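Local atomic coordinates of DNA alpha-glucosyltransferase (Enterobacteria phage T4, PDB entry 1XV5), a protein that belongs to the GT-B class of glycosyltransferases, with two Rossmann-like domains facing each other and a uridine-5'-diphosphate bound between them. Residues A[17-22]-A[49-54]; A[61-66]-A[90-95]; A[111-116]-A[137-142]; A[190-195]-A[370-375]. All coordinates share one frame; numbering follows the deposited sequence.

Contact 1 of 4, residues A[17-22]-A[49-54]. With UDP (uridine-5'-diphosphate), chain C.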
# COMPACT_ATOMS: atom_id res chain seq x y z
N VAL A 17 -3.10 2.85 3.46
CA VAL A 17 -3.59 2.78 4.83
C VAL A 17 -5.08 2.44 4.82
O VAL A 17 -5.55 1.65 5.65
CB VAL A 17 -3.36 4.11 5.57
CG1 VAL A 17 -3.98 4.05 6.96
CG2 VAL A 17 -1.87 4.38 5.68
N THR A 18 -5.81 3.04 3.90
CA THR A 18 -7.24 2.76 3.78
C THR A 18 -7.42 1.31 3.36
O THR A 18 -8.24 0.58 3.92
CB THR A 18 -7.89 3.71 2.76
OG1 THR A 18 -7.97 5.02 3.32
CG2 THR A 18 -9.29 3.23 2.39
N LYS A 19 -6.64 0.89 2.36
CA LYS A 19 -6.71 -0.48 1.87
C LYS A 19 -6.43 -1.47 3.01
O LYS A 19 -7.17 -2.44 3.20
CB LYS A 19 -5.68 -0.68 0.75
CG LYS A 19 -5.63 -2.09 0.19
CD LYS A 19 -6.98 -2.53 -0.35
CE LYS A 19 -6.86 -3.87 -1.07
NZ LYS A 19 -8.17 -4.40 -1.49
N PHE A 20 -5.36 -1.21 3.76
CA PHE A 20 -5.01 -2.07 4.88
C PHE A 20 -6.15 -2.13 5.88
O PHE A 20 -6.55 -3.20 6.33
CB PHE A 20 -3.75 -1.54 5.58
CG PHE A 20 -3.39 -2.30 6.82
CD1 PHE A 20 -2.67 -3.49 6.75
CD2 PHE A 20 -3.77 -1.82 8.08
CE1 PHE A 20 -2.34 -4.19 7.90
CE2 PHE A 20 -3.45 -2.53 9.24
CZ PHE A 20 -2.73 -3.71 9.15
N SER A 21 -6.68 -0.96 6.23
CA SER A 21 -7.77 -0.89 7.20
C SER A 21 -9.00 -1.70 6.76
O SER A 21 -9.64 -2.34 7.59
CB SER A 21 -8.16 0.56 7.45
OG SER A 21 -7.09 1.27 8.05
N LEU A 22 -9.30 -1.68 5.47
CA LEU A 22 -10.45 -2.41 4.96
C LEU A 22 -10.19 -3.91 4.95
O LEU A 22 -11.07 -4.71 5.28
CB LEU A 22 -10.82 -1.92 3.56
CG LEU A 22 -11.23 -0.44 3.49
CD1 LEU A 22 -11.55 -0.06 2.05
CD2 LEU A 22 -12.43 -0.20 4.38
N SER A 49 -13.10 7.86 -2.57
CA SER A 49 -13.99 6.90 -3.23
C SER A 49 -13.27 5.76 -3.94
O SER A 49 -13.90 4.92 -4.57
CB SER A 49 -14.89 7.62 -4.24
OG SER A 49 -15.80 8.48 -3.57
N SER A 50 -11.94 5.72 -3.84
CA SER A 50 -11.18 4.67 -4.51
C SER A 50 -11.53 3.27 -4.01
O SER A 50 -11.56 2.32 -4.79
CB SER A 50 -9.68 4.93 -4.35
OG SER A 50 -9.30 6.07 -5.09
N HIS A 51 -11.80 3.15 -2.71
CA HIS A 51 -12.14 1.85 -2.14
C HIS A 51 -13.56 1.88 -1.59
O HIS A 51 -14.06 2.92 -1.17
CB HIS A 51 -11.17 1.48 -1.01
CG HIS A 51 -9.74 1.39 -1.45
ND1 HIS A 51 -8.89 2.48 -1.44
CD2 HIS A 51 -9.02 0.36 -1.93
CE1 HIS A 51 -7.71 2.11 -1.89
NE2 HIS A 51 -7.76 0.83 -2.19
N ASP A 52 -14.22 0.72 -1.59
CA ASP A 52 -15.58 0.63 -1.09
C ASP A 52 -15.59 0.61 0.43
O ASP A 52 -15.01 -0.28 1.05
CB ASP A 52 -16.26 -0.63 -1.62
CG ASP A 52 -17.70 -0.73 -1.19
OD1 ASP A 52 -18.50 0.14 -1.60
OD2 ASP A 52 -18.03 -1.67 -0.44
N HIS A 53 -16.27 1.58 1.04
CA HIS A 53 -16.33 1.64 2.49
C HIS A 53 -17.54 2.42 3.00
O HIS A 53 -17.97 2.25 4.14
CB HIS A 53 -15.08 2.35 3.02
CG HIS A 53 -15.05 3.81 2.72
ND1 HIS A 53 -14.57 4.32 1.53
CD2 HIS A 53 -15.51 4.88 3.42
CE1 HIS A 53 -14.74 5.63 1.52
NE2 HIS A 53 -15.30 5.99 2.65
N LYS A 54 -18.06 3.30 2.15
CA LYS A 54 -19.18 4.16 2.52
C LYS A 54 -20.36 3.52 3.24
O LYS A 54 -21.02 4.18 4.04
CB LYS A 54 -19.67 4.91 1.28
CG LYS A 54 -18.65 5.87 0.70
CD LYS A 54 -19.11 6.43 -0.64
CE LYS A 54 -18.03 7.29 -1.28
NZ LYS A 54 -18.38 7.65 -2.69
N1 UDP C . -5.25 2.95 -5.18
C2 UDP C . -6.50 3.20 -5.70
N3 UDP C . -6.60 4.31 -6.49
C4 UDP C . -5.58 5.19 -6.82
C5 UDP C . -4.31 4.86 -6.26
C6 UDP C . -4.19 3.78 -5.47
O2 UDP C . -7.46 2.47 -5.47
O4 UDP C . -5.82 6.15 -7.55
C1' UDP C . -5.08 1.79 -4.31
C2' UDP C . -4.08 0.75 -4.80
O2' UDP C . -4.65 -0.09 -5.78
C3' UDP C . -3.75 0.05 -3.49
C4' UDP C . -3.67 1.24 -2.52
O4' UDP C . -4.57 2.24 -3.07
O3' UDP C . -4.83 -0.80 -3.12
C5' UDP C . -2.29 1.84 -2.35
O5' UDP C . -1.51 1.02 -1.48
PA UDP C . 0.00 0.64 -1.79
O1A UDP C . 0.43 -0.20 -0.65
O2A UDP C . 0.10 0.10 -3.17
O3A UDP C . 0.83 2.05 -1.77
PB UDP C . 0.62 3.43 -0.91
O1B UDP C . 1.97 3.98 -0.64
O2B UDP C . -0.36 4.27 -1.63
O3B UDP C . -0.02 2.95 0.46

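Contact 2 of 4, residues A[61-66]-A[90-95]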
# COMPACT_ATOMS: atom_id res chain seq x y z
N ILE A 61 -15.79 14.07 13.28
CA ILE A 61 -15.01 15.30 13.26
C ILE A 61 -14.38 15.43 14.64
O ILE A 61 -15.06 15.78 15.61
CB ILE A 61 -15.90 16.52 12.99
CG1 ILE A 61 -16.75 16.28 11.73
CG2 ILE A 61 -15.04 17.76 12.80
CD1 ILE A 61 -17.78 17.36 11.47
N LEU A 62 -13.09 15.16 14.72
CA LEU A 62 -12.38 15.22 15.99
C LEU A 62 -12.47 16.59 16.65
O LEU A 62 -12.66 16.69 17.86
CB LEU A 62 -10.91 14.85 15.79
CG LEU A 62 -10.62 13.41 15.32
CD1 LEU A 62 -9.12 13.23 15.15
CD2 LEU A 62 -11.16 12.42 16.33
N ALA A 63 -12.33 17.64 15.85
CA ALA A 63 -12.38 19.00 16.36
C ALA A 63 -13.74 19.42 16.91
O ALA A 63 -13.82 20.37 17.69
CB ALA A 63 -11.94 19.98 15.28
N LYS A 64 -14.80 18.72 16.52
CA LYS A 64 -16.14 19.10 16.97
C LYS A 64 -17.01 17.97 17.52
O LYS A 64 -18.10 18.23 18.04
CB LYS A 64 -16.88 19.80 15.83
CG LYS A 64 -16.10 20.96 15.23
CD LYS A 64 -16.87 21.60 14.10
CE LYS A 64 -16.12 22.78 13.52
NZ LYS A 64 -16.89 23.45 12.44
N GLU A 65 -16.54 16.74 17.40
CA GLU A 65 -17.31 15.60 17.88
C GLU A 65 -16.49 14.71 18.80
O GLU A 65 -16.51 13.48 18.68
CB GLU A 65 -17.83 14.79 16.69
CG GLU A 65 -18.97 15.46 15.94
CD GLU A 65 -19.34 14.73 14.66
OE1 GLU A 65 -20.46 14.96 14.15
OE2 GLU A 65 -18.51 13.95 14.15
N TYR A 66 -15.78 15.33 19.74
CA TYR A 66 -14.95 14.58 20.68
C TYR A 66 -15.73 13.49 21.42
O TYR A 66 -15.27 12.35 21.53
CB TYR A 66 -14.31 15.52 21.70
CG TYR A 66 -13.60 14.79 22.81
CD1 TYR A 66 -14.24 14.52 24.02
CD2 TYR A 66 -12.30 14.31 22.64
CE1 TYR A 66 -13.61 13.78 25.02
CE2 TYR A 66 -11.66 13.58 23.63
CZ TYR A 66 -12.32 13.31 24.82
OH TYR A 66 -11.69 12.58 25.79
N GLN A 90 -6.35 21.83 12.22
CA GLN A 90 -6.47 22.92 13.17
C GLN A 90 -6.22 22.39 14.58
O GLN A 90 -6.38 21.20 14.84
CB GLN A 90 -7.87 23.54 13.10
CG GLN A 90 -8.17 24.27 11.81
CD GLN A 90 -9.49 25.02 11.85
OE1 GLN A 90 -9.68 25.91 12.69
NE2 GLN A 90 -10.41 24.68 10.96
N GLU A 91 -5.82 23.28 15.48
CA GLU A 91 -5.52 22.91 16.86
C GLU A 91 -6.55 22.02 17.53
O GLU A 91 -6.20 21.05 18.21
CB GLU A 91 -5.32 24.18 17.70
CG GLU A 91 -4.06 24.95 17.36
CD GLU A 91 -2.81 24.11 17.53
OE1 GLU A 91 -2.56 23.62 18.65
OE2 GLU A 91 -2.07 23.92 16.53
N ALA A 92 -7.83 22.33 17.34
CA ALA A 92 -8.90 21.54 17.95
C ALA A 92 -8.81 20.07 17.55
O ALA A 92 -9.05 19.18 18.36
CB ALA A 92 -10.25 22.11 17.56
N THR A 93 -8.47 19.83 16.29
CA THR A 93 -8.36 18.46 15.79
C THR A 93 -7.29 17.66 16.53
O THR A 93 -7.57 16.60 17.08
CB THR A 93 -8.05 18.46 14.29
OG1 THR A 93 -9.16 19.02 13.58
CG2 THR A 93 -7.80 17.03 13.80
N ILE A 94 -6.06 18.18 16.54
CA ILE A 94 -4.96 17.50 17.20
C ILE A 94 -5.11 17.49 18.72
O ILE A 94 -4.77 16.51 19.38
CB ILE A 94 -3.60 18.15 16.82
CG1 ILE A 94 -2.46 17.43 17.54
CG2 ILE A 94 -3.61 19.63 17.17
CD1 ILE A 94 -2.37 15.95 17.21
N ASN A 95 -5.63 18.57 19.28
CA ASN A 95 -5.83 18.64 20.73
C ASN A 95 -6.83 17.58 21.18
O ASN A 95 -6.59 16.88 22.17
CB ASN A 95 -6.33 20.04 21.13
CG ASN A 95 -5.26 21.10 20.97
OD1 ASN A 95 -5.54 22.30 21.08
ND2 ASN A 95 -4.02 20.68 20.73

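Contact 3 of 4, residues A[111-116]-A[137-142]. With GOL (glycerol), chain G; EDO (1,2-ethanediol), chain D.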
# COMPACT_ATOMS: atom_id res chain seq x y z
N VAL A 111 -3.24 -0.93 19.63
CA VAL A 111 -2.28 -1.41 18.66
C VAL A 111 -1.98 -0.31 17.66
O VAL A 111 -2.89 0.25 17.05
CB VAL A 111 -2.83 -2.64 17.91
CG1 VAL A 111 -1.78 -3.17 16.95
CG2 VAL A 111 -3.23 -3.71 18.91
N VAL A 112 -0.70 0.01 17.49
CA VAL A 112 -0.32 1.05 16.55
C VAL A 112 0.50 0.51 15.40
O VAL A 112 1.53 -0.14 15.60
CB VAL A 112 0.49 2.16 17.25
CG1 VAL A 112 0.91 3.20 16.23
CG2 VAL A 112 -0.35 2.80 18.35
N TYR A 113 0.02 0.77 14.18
CA TYR A 113 0.71 0.33 12.97
C TYR A 113 1.30 1.55 12.28
O TYR A 113 0.59 2.52 12.01
CB TYR A 113 -0.27 -0.33 12.00
CG TYR A 113 -0.64 -1.77 12.28
CD1 TYR A 113 0.07 -2.82 11.68
CD2 TYR A 113 -1.73 -2.09 13.08
CE1 TYR A 113 -0.32 -4.15 11.87
CE2 TYR A 113 -2.12 -3.41 13.29
CZ TYR A 113 -1.41 -4.43 12.67
OH TYR A 113 -1.82 -5.73 12.84
N GLN A 114 2.60 1.51 12.00
CA GLN A 114 3.23 2.60 11.28
C GLN A 114 3.32 2.11 9.85
O GLN A 114 4.11 1.23 9.53
CB GLN A 114 4.63 2.90 11.81
CG GLN A 114 5.30 4.00 11.01
CD GLN A 114 4.39 5.20 10.84
OE1 GLN A 114 4.06 5.89 11.81
NE2 GLN A 114 3.97 5.46 9.61
N HIS A 115 2.48 2.68 8.99
CA HIS A 115 2.39 2.28 7.59
C HIS A 115 3.29 3.02 6.61
O HIS A 115 3.39 2.63 5.45
CB HIS A 115 0.94 2.41 7.14
CG HIS A 115 0.02 1.45 7.82
ND1 HIS A 115 0.01 0.10 7.54
CD2 HIS A 115 -0.90 1.64 8.80
CE1 HIS A 115 -0.88 -0.50 8.32
NE2 HIS A 115 -1.44 0.41 9.09
N ASP A 116 3.95 4.08 7.07
CA ASP A 116 4.81 4.86 6.19
C ASP A 116 6.29 4.52 6.30
O ASP A 116 6.71 3.82 7.22
CB ASP A 116 4.54 6.35 6.41
CG ASP A 116 3.15 6.76 5.94
OD1 ASP A 116 2.66 7.83 6.36
OD2 ASP A 116 2.54 6.00 5.15
N VAL A 137 1.09 -2.44 21.62
CA VAL A 137 1.70 -3.20 20.53
C VAL A 137 2.01 -2.23 19.39
O VAL A 137 1.15 -1.44 18.99
CB VAL A 137 0.75 -4.29 20.00
CG1 VAL A 137 1.45 -5.11 18.92
CG2 VAL A 137 0.28 -5.20 21.14
N ILE A 138 3.23 -2.30 18.86
CA ILE A 138 3.64 -1.42 17.77
C ILE A 138 4.18 -2.23 16.60
O ILE A 138 4.96 -3.16 16.80
CB ILE A 138 4.75 -0.46 18.24
CG1 ILE A 138 4.27 0.33 19.46
CG2 ILE A 138 5.13 0.49 17.11
CD1 ILE A 138 5.37 1.12 20.13
N PHE A 139 3.76 -1.87 15.39
CA PHE A 139 4.21 -2.55 14.16
C PHE A 139 4.81 -1.56 13.16
O PHE A 139 4.38 -0.41 13.07
CB PHE A 139 3.04 -3.23 13.44
CG PHE A 139 2.49 -4.45 14.12
CD1 PHE A 139 1.32 -4.37 14.87
CD2 PHE A 139 3.09 -5.69 13.94
CE1 PHE A 139 0.75 -5.52 15.43
CE2 PHE A 139 2.53 -6.84 14.49
CZ PHE A 139 1.35 -6.76 15.23
N SER A 140 5.79 -2.03 12.39
CA SER A 140 6.42 -1.21 11.35
C SER A 140 6.81 -2.13 10.19
O SER A 140 6.89 -3.34 10.36
CB SER A 140 7.66 -0.49 11.88
OG SER A 140 8.77 -1.36 11.96
N HIS A 141 7.07 -1.54 9.03
CA HIS A 141 7.44 -2.32 7.84
C HIS A 141 8.88 -2.82 7.85
O HIS A 141 9.22 -3.73 7.09
CB HIS A 141 7.23 -1.48 6.58
CG HIS A 141 5.80 -1.34 6.15
ND1 HIS A 141 5.04 -2.41 5.74
CD2 HIS A 141 5.01 -0.25 6.05
CE1 HIS A 141 3.84 -1.98 5.39
NE2 HIS A 141 3.79 -0.67 5.57
N SER A 142 9.73 -2.24 8.68
CA SER A 142 11.13 -2.65 8.69
C SER A 142 11.88 -2.36 9.99
O SER A 142 11.71 -1.30 10.59
CB SER A 142 11.87 -1.98 7.53
OG SER A 142 13.26 -2.28 7.55
C1 GOL G . 1.41 -0.60 2.35
O1 GOL G . 2.30 -0.50 1.05
C2 GOL G . 0.54 0.29 2.75
O2 GOL G . 1.10 1.51 2.80
C3 GOL G . 0.12 -0.06 3.93
O3 GOL G . 1.06 -0.42 5.15
C1 EDO D . 0.44 7.18 2.30
O1 EDO D . 0.53 7.44 3.71
C2 EDO D . -0.50 5.99 2.00
O2 EDO D . 0.03 4.76 2.52
O HOH W 1 6.60 1.53 8.72

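Contact 4 of 4, residues A[190-195]-A[370-375]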
# COMPACT_ATOMS: atom_id res chain seq x y z
N LYS A 190 -9.28 -13.48 -15.43
CA LYS A 190 -9.81 -13.66 -16.78
C LYS A 190 -9.14 -14.83 -17.48
O LYS A 190 -8.03 -15.23 -17.13
CB LYS A 190 -9.55 -12.40 -17.61
CG LYS A 190 -10.19 -11.13 -17.09
CD LYS A 190 -11.70 -11.15 -17.27
CE LYS A 190 -12.34 -9.85 -16.81
NZ LYS A 190 -12.13 -9.62 -15.35
N ASP A 191 -9.83 -15.39 -18.48
CA ASP A 191 -9.25 -16.47 -19.25
C ASP A 191 -8.18 -15.77 -20.09
O ASP A 191 -8.36 -14.61 -20.47
CB ASP A 191 -10.30 -17.12 -20.16
CG ASP A 191 -9.76 -18.30 -20.94
OD1 ASP A 191 -9.19 -18.10 -22.04
OD2 ASP A 191 -9.88 -19.44 -20.44
N VAL A 192 -7.09 -16.46 -20.38
CA VAL A 192 -6.00 -15.86 -21.14
C VAL A 192 -6.43 -15.27 -22.49
O VAL A 192 -5.85 -14.30 -22.97
CB VAL A 192 -4.83 -16.87 -21.36
CG1 VAL A 192 -5.27 -18.01 -22.27
CG2 VAL A 192 -3.61 -16.15 -21.93
N SER A 193 -7.47 -15.85 -23.10
CA SER A 193 -7.95 -15.37 -24.39
C SER A 193 -8.56 -13.97 -24.31
O SER A 193 -8.71 -13.29 -25.33
CB SER A 193 -8.99 -16.34 -24.96
OG SER A 193 -10.16 -16.35 -24.15
N GLU A 194 -8.92 -13.54 -23.11
CA GLU A 194 -9.54 -12.24 -22.89
C GLU A 194 -8.51 -11.13 -22.63
O GLU A 194 -8.88 -9.96 -22.52
CB GLU A 194 -10.47 -12.29 -21.67
CG GLU A 194 -11.69 -13.19 -21.82
CD GLU A 194 -12.51 -13.24 -20.53
OE1 GLU A 194 -12.18 -14.06 -19.64
OE2 GLU A 194 -13.47 -12.45 -20.40
N ILE A 195 -7.24 -11.50 -22.54
CA ILE A 195 -6.19 -10.53 -22.24
C ILE A 195 -5.51 -9.90 -23.45
O ILE A 195 -5.10 -10.60 -24.37
CB ILE A 195 -5.11 -11.19 -21.34
CG1 ILE A 195 -5.74 -11.61 -20.01
CG2 ILE A 195 -3.95 -10.22 -21.11
CD1 ILE A 195 -4.79 -12.35 -19.09
N LEU A 370 2.34 -20.62 -21.92
CA LEU A 370 3.44 -20.20 -21.06
C LEU A 370 2.94 -19.06 -20.16
O LEU A 370 3.16 -19.06 -18.95
CB LEU A 370 4.62 -19.70 -21.91
CG LEU A 370 5.82 -19.09 -21.18
CD1 LEU A 370 6.41 -20.11 -20.21
CD2 LEU A 370 6.86 -18.65 -22.21
N TYR A 371 2.25 -18.11 -20.78
CA TYR A 371 1.70 -16.96 -20.07
C TYR A 371 0.88 -17.46 -18.89
O TYR A 371 1.05 -16.99 -17.75
CB TYR A 371 0.79 -16.16 -21.01
CG TYR A 371 0.22 -14.88 -20.41
CD1 TYR A 371 0.85 -13.65 -20.61
CD2 TYR A 371 -0.92 -14.91 -19.61
CE1 TYR A 371 0.35 -12.48 -20.03
CE2 TYR A 371 -1.43 -13.75 -19.03
CZ TYR A 371 -0.79 -12.54 -19.24
OH TYR A 371 -1.29 -11.39 -18.66
N ASP A 372 -0.01 -18.41 -19.15
CA ASP A 372 -0.87 -18.97 -18.11
C ASP A 372 -0.07 -19.63 -17.00
O ASP A 372 -0.33 -19.42 -15.82
CB ASP A 372 -1.85 -19.97 -18.72
CG ASP A 372 -3.30 -19.54 -18.56
OD1 ASP A 372 -4.17 -20.09 -19.26
OD2 ASP A 372 -3.58 -18.65 -17.72
N ARG A 373 0.92 -20.44 -17.38
CA ARG A 373 1.74 -21.10 -16.37
C ARG A 373 2.45 -20.08 -15.50
O ARG A 373 2.48 -20.21 -14.28
CB ARG A 373 2.80 -22.01 -17.02
CG ARG A 373 2.24 -23.25 -17.69
CD ARG A 373 3.33 -24.28 -17.94
NE ARG A 373 4.32 -23.83 -18.93
CZ ARG A 373 4.12 -23.84 -20.24
NH1 ARG A 373 2.98 -24.28 -20.75
NH2 ARG A 373 5.08 -23.40 -21.06
N GLU A 374 3.00 -19.04 -16.13
CA GLU A 374 3.72 -18.02 -15.38
C GLU A 374 2.85 -17.25 -14.40
O GLU A 374 3.26 -17.03 -13.26
CB GLU A 374 4.42 -17.06 -16.34
CG GLU A 374 5.52 -17.74 -17.15
CD GLU A 374 6.57 -18.40 -16.27
OE1 GLU A 374 7.23 -17.70 -15.47
OE2 GLU A 374 6.75 -19.64 -16.38
N ARG A 375 1.66 -16.84 -14.81
CA ARG A 375 0.83 -16.10 -13.87
C ARG A 375 0.26 -17.00 -12.78
O ARG A 375 0.01 -16.53 -11.67
CB ARG A 375 -0.30 -15.34 -14.59
CG ARG A 375 -1.28 -16.19 -15.37
CD ARG A 375 -2.48 -15.34 -15.79
NE ARG A 375 -3.47 -16.13 -16.51
CZ ARG A 375 -4.72 -15.73 -16.73
NH1 ARG A 375 -5.14 -14.56 -16.28
NH2 ARG A 375 -5.55 -16.53 -17.39
O HOH W 2 -6.61 -19.09 -19.14

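Contact 1 of 4, residues A[17-22]-A[49-54]
His51 lies across the start of helix 17-30 and meets Thr18, Lys19 and Leu22, next to the bound uridine-5'-diphosphate. In this GT-B protein the helix directly follows the first strand (3-8) of the N-terminal Rossmann-like domain, and the loop 49-54 lies between strands 34-40 and 58-60. One face of the imidazole is covered by Lys19 CA. The side chains of Lys19 and His51 cross at about a right angle, and the lysine's bend at chi2 (58°) sets Lys19 CD 3.9 Å from His51 CD2. At the edge, in the ring plane, sits the ribose oxygen UDP O4', 3.4 Å from His51 CE1. His51 NE2 also points almost straight at UDP O3' over 3.5 Å, a weak hydrogen bond. The methyl Thr18 CG2 approaches obliquely, near ND1.

Leu22 fits its fork over the next part of the loop. Its CD1 presses on His51 CB at 3.4 Å and also meets the backbone oxygen of Asp52, while Leu22 CD2 rests on His53 CB at 3.9 Å.

Outside this shell, Lys19 NZ forms a salt bridge with Glu23 one helical turn on, and Thr18 OG1 bonds to the backbone N of Gly14. The nucleotide is gripped from elsewhere too, by Arg47, Arg205, Lys210 and Glu312 among others. Within the loop, chi1 of 70° sets His53 CG between its backbone N and carbonyl carbon, and from there His53 ND1 donates to His51 O at 3.1 Å, reaching that oxygen from above its carbonyl plane, 41° out of it.

Contact 2 of 4, residues A[61-66]-A[90-95]
Thr93 is turned so that its hydroxyl faces Ala63: chi1 of -65° places OG1 anti to its own carbonyl carbon and CG2 anti to the backbone N. Leu62 has CG likewise anti to its carbonyl carbon (chi1 -64°), and its CD1 lies near Thr93 CG2 at 4.2 Å. Thr93 OG1 comes to 3.4 Å from Ala63 CB, and that methyl has a second neighbour in Ala92 CB at 3.5 Å. Ala63 and Ala92 offer only methyls here, and the backbones come close: the CA atoms of Ala63 and Thr93 are 4.1 Å apart. Leu62 CB lies 4.0 Å from Thr93 O. No hydrogen bond runs directly between the two segments.

The polar ties go through neighbours. Asp42 accepts from Leu62 N with OD2, and from both Ala63 N and Thr93 OG1 with OD1, so one carboxylate holds the turn and the helix together. Asn96, one turn further along the helix, donates to Leu62 O. Within the turn, Ile61 N donates to Glu65 OE2 at 2.9 Å in a nearly straight bond (174°), and Glu65 itself is the N-cap residue of the helix that follows.

Helix 91-103 is the connecting helix of the beta-alpha-beta crossover from strand 78-83 to strand 109-114. Its first turn packs here on the segment after edge strand 58-60, an arrangement belonging to a Rossmann-like domain with parallel strands.

Contact 3 of 4, residues A[111-116]-A[137-142]
The rings of Tyr113 and Phe139 form an offset stack, centroids 4.5 Å apart and planes at 12°. Phe139 CD1 sits over one face of the tyrosine, displaced toward the rim, 3.4 Å from Tyr113 CE1. At the edge of the phenylalanine, in its plane, the methyl Val111 CG1 lies 3.8 Å from Phe139 CE1. Both aromatic chains have CG anti to the carbonyl carbon (chi1 -80° for Tyr113 and -71° for Phe139), and they run side by side in the same direction. Tyr113 OH is bonded to Gln395 NE2, and the ring of Phe175 meets the tyrosine edge-to-face.

Beneath the rings is the parallel pairing of strands 109-114 and 137-140, neighbours in the sheet of the N-terminal Rossmann-like domain. Val112 sits between two residues of the other strand, its N donating to Val137 O and its O accepting from Phe139 N; Gln114 N then donates to Phe139 O. Val111, Val137, Tyr113 and Phe139 share one face of the sheet, on which helix 388-399 packs.

Beyond Gln114 and Ser140 the chains draw apart, and a water bridges them. It donates to Gln114 O at 2.6 Å and to Asp116 O at 2.7 Å, and accepts from His141 N at 3.1 Å. Nearby, a glycerol probably left from crystallisation is held by two imidazoles through its O3: His115 ND1 is 2.7 Å from it and His141 NE2 2.8 Å. The far nitrogens are tied down too, His115 NE2 to Asn82 OD1 and His141 ND1 to Ser305 OG.

Contact 4 of 4, residues A[190-195]-A[370-375]
Arg375 reaches from helix 368-386 to the backbone of Lys190. From CB, chi1 of 61° puts CG between the backbone N and the carbonyl carbon, and from CG the chain runs extended to NE; the side chain also packs on Ile319 and Trp189. NE donates to Asp372 OD2 at 2.8 Å, the core of a salt bridge within the helix, and NH2 joins it on the same oxygen at 2.9 Å. This side-on grip should fix the rotation of the guanidinium. At the tip NH2 also donates to Lys190 O at 2.8 Å, and NH1 meets that oxygen at 3.1 Å; Lys190 O lies near the guanidinium plane. NH1 has a further acceptor in Gly317 O. Over one face of the group sits Ile195 CD1, 3.6 Å from NH1.

The contact belongs to the C-terminal Rossmann-like domain of the GT-B fold: segment 190-195 leads into strand 199-203 of its parallel sheet, and the long helix packs on strand 319-323.

Alongside the arginine, Ile195 CD1 also reaches Tyr371 CE2 at 3.6 Å, and Val192 CG2 lies against CD2 of the same ring, whose OH bonds to Gly289 O. A water accepts from Val192 N at 2.9 Å and donates to Asp372 OD1 at 2.6 Å. Just before the short 3-10 turn 192-194, Asp191 OD1 accepts from Ser193 N in an Asx turn and from Ser193 OG, on opposite faces of its carboxylate plane.

In the fold
Contacts 1, 2 and 3 belong to the N-terminal Rossmann-like domain, contact 4 to the C-terminal one. Contact 1 borders the uridine-5'-diphosphate directly, and the side chain of His115 in contact 3 is about 7 Å from it. These two contacts touch: Phe20 CD2 is 3.2 Å from His115 CE1, and Phe20 CZ packs on Tyr113 CE1, though their centres are about 18 Å apart. Contact 2 is more remote, its centre about 23 Å from that of contact 1; its helix 91-103 leads on to strand 109-114 of contact 3. Contacts 2 and 4 lie on opposite sides of the chain's centre, about 51 Å apart between centres.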